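Local coordinates for nucleoplasmin-like protein (Drosophila melanogaster, PDB 1NLQ) that binds core histones as a chaperone and functions in the ATP-facilitated assembly of approximately regularly spaced nucleosomal arrays, at residues E42-E45 and N46-N49. Numbering follows the deposited sequence.
Sequences EAKE and NEFN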
ATOM      1  N   GLU A  42      15.548  -5.001 -15.512  1.00 19.30           N
ATOM      2  CA  GLU A  42      16.424  -4.535 -16.587  1.00 19.30           C
ATOM      3  C   GLU A  42      16.284  -3.051 -16.907  1.00 19.30           C
ATOM      4  O   GLU A  42      17.060  -2.518 -17.707  1.00 19.30           O
ATOM      5  CB  GLU A  42      16.153  -5.327 -17.866  1.00 39.78           C
ATOM      6  CG  GLU A  42      16.059  -6.820 -17.671  1.00 39.78           C
ATOM      7  CD  GLU A  42      17.400  -7.469 -17.513  1.00 39.78           C
ATOM      8  OE1 GLU A  42      18.147  -7.089 -16.581  1.00 39.78           O
ATOM      9  OE2 GLU A  42      17.717  -8.361 -18.332  1.00 39.78           O
ATOM     10  N   ALA A  43      15.302  -2.380 -16.307  1.00 18.54           N
ATOM     11  CA  ALA A  43      15.106  -0.958 -16.575  1.00 18.54           C
ATOM     12  C   ALA A  43      16.366  -0.164 -16.243  1.00 18.54           C
ATOM     13  O   ALA A  43      16.935  -0.307 -15.164  1.00 18.54           O
ATOM     14  CB  ALA A  43      13.923  -0.422 -15.778  1.00 21.62           C
ATOM     15  N   LYS A  44      16.788   0.674 -17.183  1.00 23.04           N
ATOM     16  CA  LYS A  44      17.977   1.489 -17.023  1.00 23.04           C
ATOM     17  C   LYS A  44      17.872   2.321 -15.761  1.00 23.04           C
ATOM     18  O   LYS A  44      16.840   2.939 -15.494  1.00 23.04           O
ATOM     19  CB  LYS A  44      18.163   2.427 -18.218  1.00 28.58           C
ATOM     20  CG  LYS A  44      17.781   1.835 -19.567  1.00 28.58           C
ATOM     21  CD  LYS A  44      16.269   1.880 -19.791  1.00 28.58           C
ATOM     22  CE  LYS A  44      15.604   0.531 -19.609  1.00 28.58           C
ATOM     23  NZ  LYS A  44      14.144   0.664 -19.701  1.00 28.58           N
ATOM     24  N   GLU A  45      18.951   2.345 -14.990  1.00 26.39           N
ATOM     25  CA  GLU A  45      18.968   3.100 -13.750  1.00 26.39           C
ATOM     26  C   GLU A  45      18.763   4.594 -14.024  1.00 26.39           C
ATOM     27  O   GLU A  45      19.323   5.148 -14.973  1.00 26.39           O
ATOM     28  CB  GLU A  45      20.289   2.871 -13.008  1.00 41.89           C
ATOM     29  CG  GLU A  45      20.250   3.293 -11.550  1.00 41.89           C
ATOM     30  CD  GLU A  45      19.644   2.240 -10.625  1.00 41.89           C
ATOM     31  OE1 GLU A  45      19.110   1.232 -11.129  1.00 41.89           O
ATOM     32  OE2 GLU A  45      19.698   2.419  -9.384  1.00 41.89           O
ATOM     33  N   ASN A  46      17.940   5.234 -13.196  1.00 27.05           N
ATOM     34  CA  ASN A  46      17.642   6.664 -13.302  1.00 27.05           C
ATOM     35  C   ASN A  46      16.784   7.119 -14.474  1.00 27.05           C
ATOM     36  O   ASN A  46      16.632   8.322 -14.689  1.00 27.05           O
ATOM     37  CB  ASN A  46      18.940   7.478 -13.293  1.00 36.90           C
ATOM     38  CG  ASN A  46      19.766   7.215 -12.059  1.00 36.90           C
ATOM     39  OD1 ASN A  46      19.227   7.152 -10.945  1.00 36.90           O
ATOM     40  ND2 ASN A  46      21.079   7.065 -12.238  1.00 36.90           N
ATOM     41  N   GLU A  47      16.230   6.176 -15.230  1.00 20.22           N
ATOM     42  CA  GLU A  47      15.378   6.523 -16.352  1.00 20.22           C
ATOM     43  C   GLU A  47      13.916   6.488 -15.941  1.00 20.22           C
ATOM     44  O   GLU A  47      13.404   5.462 -15.490  1.00 20.22           O
ATOM     45  CB  GLU A  47      15.591   5.558 -17.507  1.00 25.51           C
ATOM     46  CG  GLU A  47      14.524   5.651 -18.563  1.00 25.51           C
ATOM     47  CD  GLU A  47      14.666   4.563 -19.587  1.00 25.51           C
ATOM     48  OE1 GLU A  47      15.626   4.650 -20.380  1.00 25.51           O
ATOM     49  OE2 GLU A  47      13.828   3.626 -19.589  1.00 25.51           O
ATOM     50  N   PHE A  48      13.240   7.617 -16.101  1.00 17.49           N
ATOM     51  CA  PHE A  48      11.835   7.680 -15.754  1.00 17.49           C
ATOM     52  C   PHE A  48      11.003   6.850 -16.706  1.00 17.49           C
ATOM     53  O   PHE A  48      11.178   6.907 -17.923  1.00 17.49           O
ATOM     54  CB  PHE A  48      11.337   9.124 -15.777  1.00 19.36           C
ATOM     55  CG  PHE A  48      11.582   9.867 -14.504  1.00 19.36           C
ATOM     56  CD1 PHE A  48      12.451  10.952 -14.469  1.00 19.36           C
ATOM     57  CD2 PHE A  48      10.945   9.478 -13.328  1.00 19.36           C
ATOM     58  CE1 PHE A  48      12.683  11.639 -13.282  1.00 19.36           C
ATOM     59  CE2 PHE A  48      11.173  10.163 -12.128  1.00 19.36           C
ATOM     60  CZ  PHE A  48      12.040  11.243 -12.105  1.00 19.36           C
ATOM     61  N   ASN A  49      10.101   6.065 -16.132  1.00 16.68           N
ATOM     62  CA  ASN A  49       9.189   5.232 -16.897  1.00 16.68           C
ATOM     63  C   ASN A  49       7.811   5.670 -16.453  1.00 16.68           C
ATOM     64  O   ASN A  49       7.477   5.580 -15.275  1.00 16.68           O
ATOM     65  CB  ASN A  49       9.422   3.754 -16.588  1.00 16.12           C
ATOM     66  CG  ASN A  49      10.487   3.141 -17.477  1.00 16.12           C
ATOM     67  OD1 ASN A  49      10.176   2.450 -18.447  1.00 16.12           O
ATOM     68  ND2 ASN A  49      11.746   3.406 -17.159  1.00 16.12           N
TER
HETATM   69  O   HOH W   1      14.504   3.117 -14.596  1.00 20.33           O
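Lys44 and Glu47 form a salt bridge across a tight turn, Lys44 NZ lying 3.0 Å from Glu47 OE2 on the syn side of the carboxylate, 33° out of its plane. Lysine suits the place because its chain, bent at chi2 and chi3, folds back to bring NZ to both Glu47 OE2 and Gly95 O. Glu47 reaches over with CG anti to the backbone N (chi1 166°). Its OE2 also accepts Asn49 ND2 (3.2 Å) on its anti lone pair; the backbone N of Ser94 is a further donor to OE2. Asn49 shows why an amide fits here: ND2 bonds Glu47 O at 3.1 Å as well, and OD1 takes the N-H of Gly95. Replacing Glu47 by alanine is likely to strip the Lys44 ammonium of its countercharge and Asn49 ND2 and the Ser94 N-H of an acceptor. Within the turn itself, a weak bond from Glu47 N to Lys44 O (3.3 Å) closes the backbone, and a water bridges Lys44 O and Glu47 O. Asn46 (phi 71°) takes the third position of this type II beta turn, where asparagine tolerates the left-handed conformation, next to Glu45, a probable pentamer–pentamer site, in the loop entering strand 48-55 of the nucleoplasmin core.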